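PDB 3QGM: p-nitrophenyl phosphatase (Pho2) from Archaeoglobus fulgidus, which probably hydrolyses phosphate esters as a metal-dependent phosphatase of the haloacid dehalogenase (HAD) superfamily, and binds a calcium ion in this crystal. Local coordinates for residues Gly186-Val191 with Asp217-Lys222; Val207-Asp212 with Ile224-Val229; Asn90-Thr95 with Glu117-Val122. All coordinates share one frame; numbering follows the deposited sequence.

Interaction 1: residues Gly186-Val191 with Asp217-Lys222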
ATOM      1  N   GLY A 186       9.236 -16.175  -1.025  1.00 28.58           N
ATOM      2  CA  GLY A 186      10.169 -15.956  -2.137  1.00 28.42           C
ATOM      3  C   GLY A 186      11.502 -15.366  -1.705  1.00 29.17           C
ATOM      4  O   GLY A 186      11.649 -14.921  -0.566  1.00 29.32           O
ATOM      5  N   LYS A 187      12.452 -15.314  -2.630  1.00 29.41           N
ATOM      6  CA  LYS A 187      13.725 -14.650  -2.394  1.00 30.84           C
ATOM      7  C   LYS A 187      13.565 -13.186  -1.982  1.00 31.51           C
ATOM      8  O   LYS A 187      12.797 -12.457  -2.618  1.00 33.11           O
ATOM      9  CB  LYS A 187      14.613 -14.724  -3.642  1.00 31.33           C
ATOM     10  CG  LYS A 187      15.000 -16.204  -4.073  1.00 29.86           C
ATOM     11  CD  LYS A 187      15.757 -16.192  -5.397  1.00 29.81           C
ATOM     12  CE  LYS A 187      14.880 -15.845  -6.581  1.00 27.25           C
ATOM     13  NZ  LYS A 187      15.687 -15.791  -7.826  1.00 25.98           N
ATOM     14  N   PRO A 188      14.351 -12.731  -0.977  1.00 32.54           N
ATOM     15  CA  PRO A 188      15.479 -13.479  -0.351  1.00 32.59           C
ATOM     16  C   PRO A 188      15.146 -14.358   0.860  1.00 32.80           C
ATOM     17  O   PRO A 188      16.063 -14.873   1.538  1.00 31.20           O
ATOM     18  CB  PRO A 188      16.446 -12.362   0.047  1.00 33.44           C
ATOM     19  CG  PRO A 188      15.534 -11.216   0.397  1.00 33.23           C
ATOM     20  CD  PRO A 188      14.397 -11.301  -0.630  1.00 32.14           C
ATOM     21  N   SER A 189      13.860 -14.579   1.117  1.00 31.87           N
ATOM     22  CA  SER A 189      13.494 -15.428   2.228  1.00 32.73           C
ATOM     23  C   SER A 189      14.202 -16.800   2.227  1.00 33.47           C
ATOM     24  O   SER A 189      14.465 -17.383   1.166  1.00 33.12           O
ATOM     25  CB  SER A 189      12.022 -15.653   2.268  1.00 31.63           C
ATOM     26  OG  SER A 189      11.718 -16.436   3.378  1.00 32.75           O
ATOM     27  N   GLU A 190      14.522 -17.297   3.426  1.00 33.19           N
ATOM     28  CA  GLU A 190      15.161 -18.611   3.580  1.00 34.43           C
ATOM     29  C   GLU A 190      14.176 -19.714   3.308  1.00 33.34           C
ATOM     30  O   GLU A 190      14.561 -20.843   3.023  1.00 32.74           O
ATOM     31  CB  GLU A 190      15.716 -18.805   5.014  1.00 35.39           C
ATOM     32  CG  GLU A 190      16.913 -17.947   5.299  1.00 39.91           C
ATOM     33  CD  GLU A 190      16.606 -16.757   6.209  1.00 46.56           C
ATOM     34  OE1 GLU A 190      15.562 -16.070   5.986  1.00 49.42           O
ATOM     35  OE2 GLU A 190      17.424 -16.503   7.139  1.00 48.56           O
ATOM     36  N   VAL A 191      12.891 -19.400   3.401  1.00 32.69           N
ATOM     37  CA  VAL A 191      11.874 -20.401   3.120  1.00 31.93           C
ATOM     38  C   VAL A 191      12.063 -21.060   1.727  1.00 30.47           C
ATOM     39  O   VAL A 191      12.242 -22.276   1.661  1.00 29.26           O
ATOM     40  CB  VAL A 191      10.447 -19.831   3.343  1.00 31.50           C
ATOM     41  CG1 VAL A 191       9.449 -20.874   3.044  1.00 34.03           C
ATOM     42  CG2 VAL A 191      10.297 -19.350   4.814  1.00 35.20           C
ATOM     43  N   ASP A 217      18.919 -12.065  -5.233  1.00 29.42           N
ATOM     44  CA  ASP A 217      19.646 -13.313  -5.426  1.00 30.01           C
ATOM     45  C   ASP A 217      20.874 -13.409  -4.526  1.00 30.26           C
ATOM     46  O   ASP A 217      21.087 -14.438  -3.897  1.00 30.04           O
ATOM     47  CB  ASP A 217      20.035 -13.431  -6.884  1.00 28.84           C
ATOM     48  CG  ASP A 217      18.815 -13.369  -7.770  1.00 30.21           C
ATOM     49  OD1 ASP A 217      18.032 -14.336  -7.649  1.00 26.02           O
ATOM     50  OD2 ASP A 217      18.602 -12.329  -8.474  1.00 26.57           O
ATOM     51  N   VAL A 218      21.654 -12.343  -4.463  1.00 30.33           N
ATOM     52  CA  VAL A 218      22.817 -12.345  -3.550  1.00 32.41           C
ATOM     53  C   VAL A 218      22.378 -12.378  -2.100  1.00 32.12           C
ATOM     54  O   VAL A 218      22.954 -13.134  -1.316  1.00 33.20           O
ATOM     55  CB  VAL A 218      23.802 -11.227  -3.822  1.00 32.27           C
ATOM     56  CG1 VAL A 218      24.989 -11.345  -2.863  1.00 34.99           C
ATOM     57  CG2 VAL A 218      24.267 -11.341  -5.254  1.00 31.69           C
ATOM     58  N   ALA A 219      21.316 -11.651  -1.749  1.00 32.21           N
ATOM     59  CA  ALA A 219      20.815 -11.686  -0.356  1.00 32.28           C
ATOM     60  C   ALA A 219      20.357 -13.087  -0.001  1.00 33.04           C
ATOM     61  O   ALA A 219      20.558 -13.570   1.130  1.00 34.37           O
ATOM     62  CB  ALA A 219      19.651 -10.692  -0.137  1.00 31.24           C
ATOM     63  N   ALA A 220      19.725 -13.739  -0.966  1.00 32.93           N
ATOM     64  CA  ALA A 220      19.191 -15.066  -0.756  1.00 33.84           C
ATOM     65  C   ALA A 220      20.347 -16.048  -0.416  1.00 34.61           C
ATOM     66  O   ALA A 220      20.246 -16.837   0.527  1.00 35.52           O
ATOM     67  CB  ALA A 220      18.391 -15.522  -1.990  1.00 32.53           C
ATOM     68  N   GLY A 221      21.440 -15.962  -1.162  1.00 35.54           N
ATOM     69  CA  GLY A 221      22.603 -16.801  -0.945  1.00 36.19           C
ATOM     70  C   GLY A 221      23.313 -16.586   0.401  1.00 37.53           C
ATOM     71  O   GLY A 221      23.704 -17.549   1.068  1.00 38.28           O
ATOM     72  N   LYS A 222      23.473 -15.340   0.809  1.00 37.44           N
ATOM     73  CA  LYS A 222      24.099 -15.062   2.102  1.00 39.37           C
ATOM     74  C   LYS A 222      23.298 -15.675   3.252  1.00 39.33           C
ATOM     75  O   LYS A 222      23.871 -16.217   4.202  1.00 39.56           O
ATOM     76  CB  LYS A 222      24.231 -13.566   2.319  1.00 39.57           C
ATOM     77  CG  LYS A 222      25.036 -12.867   1.257  1.00 41.16           C
ATOM     78  CD  LYS A 222      26.395 -12.545   1.720  1.00 44.05           C
ATOM     79  CE  LYS A 222      27.207 -11.836   0.645  1.00 45.97           C
ATOM     80  NZ  LYS A 222      28.663 -12.153   0.875  1.00 45.31           N
TER
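Ser189 OG is the best-held polar atom here, gripped by two hydrogen bonds. It accepts from Val191 N at 3.2 Å, N-capping helix 190-200, and it bonds Val184 O. The serine thus ties the start of that helix to the end of strand 183-184.

Lys187 NZ has one salt bridge and one weak hydrogen bond, the latter to Val46 O. The salt bridge runs to Asp217 OD1, 2.8 Å from NZ and met nearly along its C-O axis. The side chains of Lys187 and Asp217 cross obliquely. Lys187 sets off with CG beside its own backbone N (chi1 -62°), runs on extended, then bends at chi3 (-71°). That bend brings NZ to the carboxylate. Lys187 CG is 4.0 Å from Ala220 CB. Asp217 OD2 accepts from Gln213 N and, weakly, from Asp212 N, so both oxygens of the group are tied. In place of Lys187, a methionine would have no ammonium for Asp217 OD1, and the loop would probably be held less firmly to helix 214-224.

Pro188 follows a cis peptide bond, and the proline ring packs on helix 214-224. Pro188 CB is 3.6 Å from Ala219 CB and 3.7 Å from Ala220 N. The small alanines allow this close approach, with the CA atoms of Pro188 and Ala220 4.1 Å apart.

The side chains of Lys187 and Asp217 both touch Asp14, a ligand of the calcium ion. A lysine beside the acidic cluster is characteristic of the HAD active site, where it probably offsets the negative charge of the aspartates and of a bound phosphate.

Interaction 2: residues Val207-Asp212 with Ile224-Val229; sequences VAVVGD and IGAETV. With CA (calcium ion), chain E.
Asp212 OD1 binds the calcium ion at 2.3 Å. Three waters share the metal, as do Asp14 OD2 and Asp16 O. One of these waters also donates to Asp212 OD2, at 2.6 Å. With its CG in the crowded position between backbone N and carbonyl carbon (chi1 71°), the aspartate brings OD1 to the metal. OD2 is further held by Val235 N.

Behind this shell, the strand leading to Asp212 is fixed by parallel pairing. Val209 bonds both ways: its N donates to Glu227 O at 2.9 Å, and its O accepts from Val229 N at 2.9 Å. Gly211 N then donates to Val229 O at 3.2 Å, nearly along the C=O axis, one residue before the metal ligand. Further back, a water donates to Val207 O and accepts from Glu227 N.

Apolar contacts lie on both faces. Val210 and Val229 stand side by side, with Val210 CG2 4.0 Å from Val229 CB. On the other face Val209 CG2 meets Ala226 CB at 3.9 Å. Gly225, with positive phi, ends helix 214-224 in a Schellman motif.

The pair forms a beta-alpha-beta unit with that helix. Strand 10-14 flanks strand 207-211 on its other edge. Met193 of helix 190-200 covers Val209, and Met262 of helix 259-264 covers Val210 and Val229.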
ATOM      1  N   VAL A 207      26.766 -25.516  -2.691  1.00 39.45           N
ATOM      2  CA  VAL A 207      25.866 -24.886  -3.642  1.00 37.39           C
ATOM      3  C   VAL A 207      26.257 -23.414  -3.895  1.00 36.03           C
ATOM      4  O   VAL A 207      26.780 -22.722  -3.003  1.00 34.68           O
ATOM      5  CB  VAL A 207      24.403 -25.023  -3.157  1.00 37.24           C
ATOM      6  CG1 VAL A 207      23.446 -24.293  -4.101  1.00 38.47           C
ATOM      7  CG2 VAL A 207      23.986 -26.489  -3.037  1.00 36.28           C
ATOM      8  N   ALA A 208      26.071 -22.962  -5.137  1.00 34.30           N
ATOM      9  CA  ALA A 208      26.170 -21.530  -5.448  1.00 33.58           C
ATOM     10  C   ALA A 208      24.824 -21.015  -5.951  1.00 31.92           C
ATOM     11  O   ALA A 208      24.102 -21.718  -6.631  1.00 32.32           O
ATOM     12  CB  ALA A 208      27.297 -21.233  -6.463  1.00 33.81           C
ATOM     13  N   VAL A 209      24.491 -19.784  -5.587  1.00 31.63           N
ATOM     14  CA  VAL A 209      23.212 -19.160  -5.926  1.00 29.70           C
ATOM     15  C   VAL A 209      23.516 -18.108  -6.992  1.00 29.38           C
ATOM     16  O   VAL A 209      24.353 -17.229  -6.778  1.00 29.86           O
ATOM     17  CB  VAL A 209      22.594 -18.572  -4.657  1.00 30.70           C
ATOM     18  CG1 VAL A 209      21.300 -17.671  -4.960  1.00 28.59           C
ATOM     19  CG2 VAL A 209      22.287 -19.704  -3.692  1.00 29.63           C
ATOM     20  N   VAL A 210      22.896 -18.237  -8.158  1.00 28.21           N
ATOM     21  CA  VAL A 210      23.233 -17.396  -9.300  1.00 27.32           C
ATOM     22  C   VAL A 210      22.011 -16.589  -9.621  1.00 27.24           C
ATOM     23  O   VAL A 210      20.887 -17.143  -9.616  1.00 26.25           O
ATOM     24  CB  VAL A 210      23.529 -18.230 -10.563  1.00 27.79           C
ATOM     25  CG1 VAL A 210      23.879 -17.295 -11.748  1.00 26.09           C
ATOM     26  CG2 VAL A 210      24.672 -19.241 -10.326  1.00 28.63           C
ATOM     27  N   GLY A 211      22.228 -15.314  -9.929  1.00 26.87           N
ATOM     28  CA  GLY A 211      21.170 -14.403 -10.238  1.00 26.84           C
ATOM     29  C   GLY A 211      21.622 -13.059 -10.744  1.00 27.42           C
ATOM     30  O   GLY A 211      22.825 -12.789 -10.878  1.00 28.32           O
ATOM     31  N   ASP A 212      20.645 -12.210 -11.021  1.00 27.46           N
ATOM     32  CA  ASP A 212      20.894 -10.919 -11.644  1.00 28.58           C
ATOM     33  C   ASP A 212      20.627  -9.759 -10.722  1.00 28.80           C
ATOM     34  O   ASP A 212      20.871  -8.652 -11.126  1.00 30.61           O
ATOM     35  CB  ASP A 212      20.098 -10.748 -12.963  1.00 28.70           C
ATOM     36  CG  ASP A 212      18.596 -10.573 -12.742  1.00 29.59           C
ATOM     37  OD1 ASP A 212      18.042 -11.133 -11.778  1.00 26.33           O
ATOM     38  OD2 ASP A 212      17.962  -9.894 -13.572  1.00 32.95           O
ATOM     39  N   ILE A 224      21.429 -18.374   3.420  1.00 38.50           N
ATOM     40  CA  ILE A 224      21.587 -19.828   3.623  1.00 38.30           C
ATOM     41  C   ILE A 224      23.075 -20.242   3.693  1.00 38.57           C
ATOM     42  O   ILE A 224      23.392 -21.419   3.850  1.00 38.38           O
ATOM     43  CB  ILE A 224      20.771 -20.717   2.595  1.00 38.01           C
ATOM     44  CG1 ILE A 224      20.867 -20.237   1.158  1.00 38.27           C
ATOM     45  CG2 ILE A 224      19.277 -20.697   2.903  1.00 36.81           C
ATOM     46  CD1 ILE A 224      22.164 -20.122   0.646  1.00 40.50           C
ATOM     47  N   GLY A 225      23.973 -19.265   3.650  1.00 37.26           N
ATOM     48  CA  GLY A 225      25.397 -19.549   3.734  1.00 38.28           C
ATOM     49  C   GLY A 225      25.946 -20.219   2.486  1.00 38.05           C
ATOM     50  O   GLY A 225      26.877 -20.991   2.575  1.00 38.65           O
ATOM     51  N   ALA A 226      25.358 -19.915   1.322  1.00 36.63           N
ATOM     52  CA  ALA A 226      25.871 -20.398   0.040  1.00 35.82           C
ATOM     53  C   ALA A 226      26.592 -19.281  -0.692  1.00 35.84           C
ATOM     54  O   ALA A 226      26.148 -18.120  -0.671  1.00 35.66           O
ATOM     55  CB  ALA A 226      24.714 -20.904  -0.821  1.00 34.03           C
ATOM     56  N   GLU A 227      27.641 -19.650  -1.423  1.00 36.42           N
ATOM     57  CA  GLU A 227      28.393 -18.695  -2.237  1.00 37.18           C
ATOM     58  C   GLU A 227      27.476 -18.143  -3.301  1.00 34.99           C
ATOM     59  O   GLU A 227      26.580 -18.835  -3.761  1.00 33.92           O
ATOM     60  CB  GLU A 227      29.597 -19.359  -2.928  1.00 37.77           C
ATOM     61  CG  GLU A 227      30.692 -19.809  -1.986  1.00 44.35           C
ATOM     62  CD  GLU A 227      31.964 -20.167  -2.746  1.00 48.26           C
ATOM     63  OE1 GLU A 227      32.114 -21.343  -3.102  1.00 52.09           O
ATOM     64  OE2 GLU A 227      32.774 -19.261  -3.032  1.00 53.82           O
ATOM     65  N   THR A 228      27.732 -16.906  -3.690  1.00 33.98           N
ATOM     66  CA  THR A 228      26.843 -16.162  -4.544  1.00 33.48           C
ATOM     67  C   THR A 228      27.595 -15.710  -5.792  1.00 33.09           C
ATOM     68  O   THR A 228      28.797 -15.323  -5.743  1.00 31.78           O
ATOM     69  CB  THR A 228      26.302 -14.898  -3.814  1.00 33.42           C
ATOM     70  OG1 THR A 228      27.420 -14.145  -3.320  1.00 33.51           O
ATOM     71  CG2 THR A 228      25.358 -15.285  -2.645  1.00 34.83           C
ATOM     72  N   VAL A 229      26.868 -15.774  -6.905  1.00 33.04           N
ATOM     73  CA  VAL A 229      27.364 -15.378  -8.229  1.00 33.47           C
ATOM     74  C   VAL A 229      26.375 -14.400  -8.851  1.00 32.71           C
ATOM     75  O   VAL A 229      25.194 -14.706  -9.013  1.00 31.47           O
ATOM     76  CB  VAL A 229      27.472 -16.566  -9.220  1.00 33.49           C
ATOM     77  CG1 VAL A 229      27.869 -16.038 -10.575  1.00 33.73           C
ATOM     78  CG2 VAL A 229      28.496 -17.664  -8.734  1.00 36.05           C
TER
HETATM   79 CA    CA E 503      16.100 -12.312 -11.737  1.00 26.99          CA
HETATM   80  O   HOH W   1      28.790 -22.443  -1.168  1.00 42.60           O
HETATM   81  O   HOH W   2      15.480 -10.204 -12.801  1.00 26.34           O
HETATM   82  O   HOH W   3      13.767 -12.413 -11.509  1.00 23.87           O
HETATM   83  O   HOH W   4      16.101 -11.996  -9.626  1.00 23.98           O

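Interaction 3: residues Asn90-Thr95 with Glu117-Val122; sequences NAKVFT and EAEYLV
Two neighbouring parallel strands, 92-95 and 120-123, meet here in the five-stranded sheet of the second alpha/beta domain, the cap of this HAD-type protein. Strand 92-95 lies between 111-112 and 120-123.

The backbone bonds set the register. Phe94 uses both of its groups. Its N donates to Tyr120 O in an almost straight bond (174° at the hydrogen), and its O accepts from Val122 N at 2.8 Å. At the start of the pair, Lys92 O takes two donors. Tyr120 N comes in the carbonyl plane, while Glu119 N comes from above it.

The carboxylate of Glu119 adds a side-chain bond to the backbone. Its chain is extended beyond CG and crosses that of Lys92 obliquely. OE2 accepts from Lys92 N at 2.8 Å, and the donor lies above the carboxylate plane. A water also bridges OE2 and Asn90 O. The strongest partner of the carboxylate is Lys88, in a salt bridge to OE1. Lys92 NZ stays 4.3 Å from OE2, beyond a salt bridge.

Apolar side chains meet on each side of the pair. On the side of Val93 and Tyr120, Ala91 CB is 3.7 Å from Tyr120 CE1, and Val93 CG1 packs on Tyr120 CB. Helix 76-87 covers Tyr120 and Val122 through Ile84, and Tyr120 OH bonds to Glu87. On the side of Phe94 and Leu121, these two lie side by side, with Leu121 CD1 at the ring edge, in plane, 3.8 Å from Phe94 CD2. Phe94 CB rests 3.6 Å from Ala118 CB.

The last link is a hydroxyl. Thr95 OG1 also bonds Gly97 N. Anti to its backbone N (chi1 -173°), it donates to Val122 O at 2.9 Å from above the carbonyl plane.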
ATOM      1  N   ASN A  90      -5.087 -29.621   3.670  1.00 32.23           N
ATOM      2  CA  ASN A  90      -6.409 -29.136   3.277  1.00 31.97           C
ATOM      3  C   ASN A  90      -6.801 -27.857   3.959  1.00 31.36           C
ATOM      4  O   ASN A  90      -7.975 -27.631   4.180  1.00 32.42           O
ATOM      5  CB  ASN A  90      -7.489 -30.196   3.524  1.00 33.00           C
ATOM      6  CG  ASN A  90      -7.046 -31.574   3.099  1.00 35.46           C
ATOM      7  OD1 ASN A  90      -7.075 -32.508   3.902  1.00 41.63           O
ATOM      8  ND2 ASN A  90      -6.612 -31.717   1.832  1.00 33.87           N
ATOM      9  N   ALA A  91      -5.850 -27.002   4.271  1.00 29.94           N
ATOM     10  CA  ALA A  91      -6.196 -25.713   4.890  1.00 30.54           C
ATOM     11  C   ALA A  91      -7.120 -24.894   3.973  1.00 29.41           C
ATOM     12  O   ALA A  91      -7.045 -25.011   2.739  1.00 29.89           O
ATOM     13  CB  ALA A  91      -4.940 -24.915   5.259  1.00 29.11           C
ATOM     14  N   LYS A  92      -7.995 -24.114   4.599  1.00 29.28           N
ATOM     15  CA  LYS A  92      -8.908 -23.203   3.911  1.00 30.31           C
ATOM     16  C   LYS A  92      -8.155 -21.868   3.733  1.00 29.09           C
ATOM     17  O   LYS A  92      -7.673 -21.273   4.700  1.00 29.89           O
ATOM     18  CB  LYS A  92     -10.195 -22.957   4.722  1.00 31.22           C
ATOM     19  CG  LYS A  92     -11.120 -24.161   4.968  1.00 33.82           C
ATOM     20  CD  LYS A  92     -12.363 -23.643   5.779  1.00 37.72           C
ATOM     21  CE  LYS A  92     -13.289 -24.739   6.211  1.00 40.67           C
ATOM     22  NZ  LYS A  92     -12.467 -25.870   6.664  1.00 44.10           N
ATOM     23  N   VAL A  93      -8.033 -21.444   2.487  1.00 27.42           N
ATOM     24  CA  VAL A  93      -7.243 -20.312   2.093  1.00 26.64           C
ATOM     25  C   VAL A  93      -8.073 -19.298   1.291  1.00 26.83           C
ATOM     26  O   VAL A  93      -8.989 -19.666   0.527  1.00 27.38           O
ATOM     27  CB  VAL A  93      -5.992 -20.752   1.260  1.00 26.99           C
ATOM     28  CG1 VAL A  93      -5.185 -21.804   1.989  1.00 27.12           C
ATOM     29  CG2 VAL A  93      -6.377 -21.291  -0.120  1.00 27.34           C
ATOM     30  N   PHE A  94      -7.743 -18.023   1.493  1.00 25.90           N
ATOM     31  CA  PHE A  94      -8.205 -16.904   0.671  1.00 25.13           C
ATOM     32  C   PHE A  94      -6.950 -16.233   0.125  1.00 24.52           C
ATOM     33  O   PHE A  94      -5.969 -16.003   0.863  1.00 24.22           O
ATOM     34  CB  PHE A  94      -9.045 -15.930   1.478  1.00 26.56           C
ATOM     35  CG  PHE A  94      -9.293 -14.631   0.765  1.00 27.18           C
ATOM     36  CD1 PHE A  94     -10.293 -14.528  -0.169  1.00 30.92           C
ATOM     37  CD2 PHE A  94      -8.468 -13.557   0.971  1.00 25.97           C
ATOM     38  CE1 PHE A  94     -10.506 -13.355  -0.848  1.00 30.47           C
ATOM     39  CE2 PHE A  94      -8.648 -12.384   0.285  1.00 29.08           C
ATOM     40  CZ  PHE A  94      -9.683 -12.285  -0.642  1.00 30.10           C
ATOM     41  N   THR A  95      -6.951 -16.002  -1.174  1.00 24.64           N
ATOM     42  CA  THR A  95      -5.827 -15.374  -1.858  1.00 25.21           C
ATOM     43  C   THR A  95      -6.209 -14.108  -2.649  1.00 24.89           C
ATOM     44  O   THR A  95      -7.325 -14.004  -3.158  1.00 25.75           O
ATOM     45  CB  THR A  95      -5.136 -16.355  -2.767  1.00 24.06           C
ATOM     46  OG1 THR A  95      -3.960 -15.753  -3.269  1.00 22.96           O
ATOM     47  CG2 THR A  95      -6.096 -16.776  -3.958  1.00 24.12           C
ATOM     48  N   GLU A 117     -13.955 -17.026   5.873  1.00 37.14           N
ATOM     49  CA  GLU A 117     -13.878 -18.430   6.287  1.00 37.46           C
ATOM     50  C   GLU A 117     -12.439 -18.900   6.321  1.00 35.75           C
ATOM     51  O   GLU A 117     -12.156 -19.926   6.903  1.00 35.16           O
ATOM     52  CB  GLU A 117     -14.643 -19.327   5.294  1.00 38.50           C
ATOM     53  CG  GLU A 117     -16.163 -19.079   5.253  1.00 43.40           C
ATOM     54  CD  GLU A 117     -16.864 -19.610   3.972  1.00 48.64           C
ATOM     55  OE1 GLU A 117     -16.209 -19.889   2.919  1.00 51.30           O
ATOM     56  OE2 GLU A 117     -18.109 -19.717   4.027  1.00 53.86           O
ATOM     57  N   ALA A 118     -11.535 -18.156   5.677  1.00 33.54           N
ATOM     58  CA  ALA A 118     -10.149 -18.596   5.527  1.00 32.90           C
ATOM     59  C   ALA A 118      -9.428 -18.799   6.846  1.00 32.41           C
ATOM     60  O   ALA A 118      -9.615 -18.010   7.760  1.00 34.36           O
ATOM     61  CB  ALA A 118      -9.367 -17.573   4.683  1.00 31.28           C
ATOM     62  N   GLU A 119      -8.582 -19.824   6.923  1.00 31.41           N
ATOM     63  CA  GLU A 119      -7.559 -19.921   7.957  1.00 32.50           C
ATOM     64  C   GLU A 119      -6.236 -19.274   7.524  1.00 30.37           C
ATOM     65  O   GLU A 119      -5.413 -18.962   8.363  1.00 30.62           O
ATOM     66  CB  GLU A 119      -7.244 -21.371   8.313  1.00 33.25           C
ATOM     67  CG  GLU A 119      -8.398 -22.344   8.156  1.00 39.05           C
ATOM     68  CD  GLU A 119      -7.890 -23.784   8.138  1.00 42.59           C
ATOM     69  OE1 GLU A 119      -6.956 -24.047   8.945  1.00 49.38           O
ATOM     70  OE2 GLU A 119      -8.379 -24.606   7.320  1.00 38.27           O
ATOM     71  N   TYR A 120      -6.012 -19.138   6.216  1.00 29.36           N
ATOM     72  CA  TYR A 120      -4.804 -18.502   5.703  1.00 27.37           C
ATOM     73  C   TYR A 120      -5.168 -17.390   4.729  1.00 26.55           C
ATOM     74  O   TYR A 120      -6.044 -17.568   3.853  1.00 26.27           O
ATOM     75  CB  TYR A 120      -3.914 -19.502   4.964  1.00 27.75           C
ATOM     76  CG  TYR A 120      -3.114 -20.479   5.826  1.00 28.35           C
ATOM     77  CD1 TYR A 120      -3.735 -21.553   6.462  1.00 28.99           C
ATOM     78  CD2 TYR A 120      -1.723 -20.313   6.007  1.00 32.04           C
ATOM     79  CE1 TYR A 120      -2.993 -22.437   7.274  1.00 30.07           C
ATOM     80  CE2 TYR A 120      -0.982 -21.191   6.825  1.00 32.15           C
ATOM     81  CZ  TYR A 120      -1.634 -22.250   7.432  1.00 32.31           C
ATOM     82  OH  TYR A 120      -0.912 -23.123   8.177  1.00 30.93           O
ATOM     83  N   LEU A 121      -4.461 -16.269   4.872  1.00 25.01           N
ATOM     84  CA  LEU A 121      -4.424 -15.235   3.880  1.00 24.92           C
ATOM     85  C   LEU A 121      -3.156 -15.415   3.054  1.00 24.27           C
ATOM     86  O   LEU A 121      -2.066 -15.412   3.595  1.00 26.39           O
ATOM     87  CB  LEU A 121      -4.452 -13.833   4.579  1.00 25.91           C
ATOM     88  CG  LEU A 121      -4.153 -12.593   3.722  1.00 25.83           C
ATOM     89  CD1 LEU A 121      -5.151 -12.488   2.526  1.00 24.03           C
ATOM     90  CD2 LEU A 121      -4.101 -11.263   4.649  1.00 22.05           C
ATOM     91  N   VAL A 122      -3.310 -15.548   1.741  1.00 24.13           N
ATOM     92  CA  VAL A 122      -2.224 -15.769   0.810  1.00 24.67           C
ATOM     93  C   VAL A 122      -2.154 -14.580  -0.162  1.00 24.35           C
ATOM     94  O   VAL A 122      -3.067 -14.324  -0.929  1.00 23.35           O
ATOM     95  CB  VAL A 122      -2.417 -17.109   0.056  1.00 25.46           C
ATOM     96  CG1 VAL A 122      -1.232 -17.433  -0.821  1.00 22.91           C
ATOM     97  CG2 VAL A 122      -2.648 -18.229   1.074  1.00 23.88           C
TER
HETATM   98  O   HOH W   5      -8.989 -27.011   6.974  1.00 44.44           O

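How the interactions relate
All three contacts are largely buried, but interaction 3 has an exposed margin at Asn90 and Glu117. Interactions 1 and 2 touch, with centres about 9 Å apart, and share helix 214-224. Gly221 O and Ala226 N, 2.9 Å apart, probably form a hydrogen bond where that helix ends. Interaction 2 supplies a metal ligand, Asp212, and Asp217 of the salt bridge in interaction 1 lies against its backbone, next to the calcium ion. Interaction 3 lies in the other sheet, its centre about 33 Å from that of interaction 2, and away from the metal site. Interactions 2 and 3 both pair parallel strands. Interaction 1 instead joins a loop to a helix through charge and small apolar side chains.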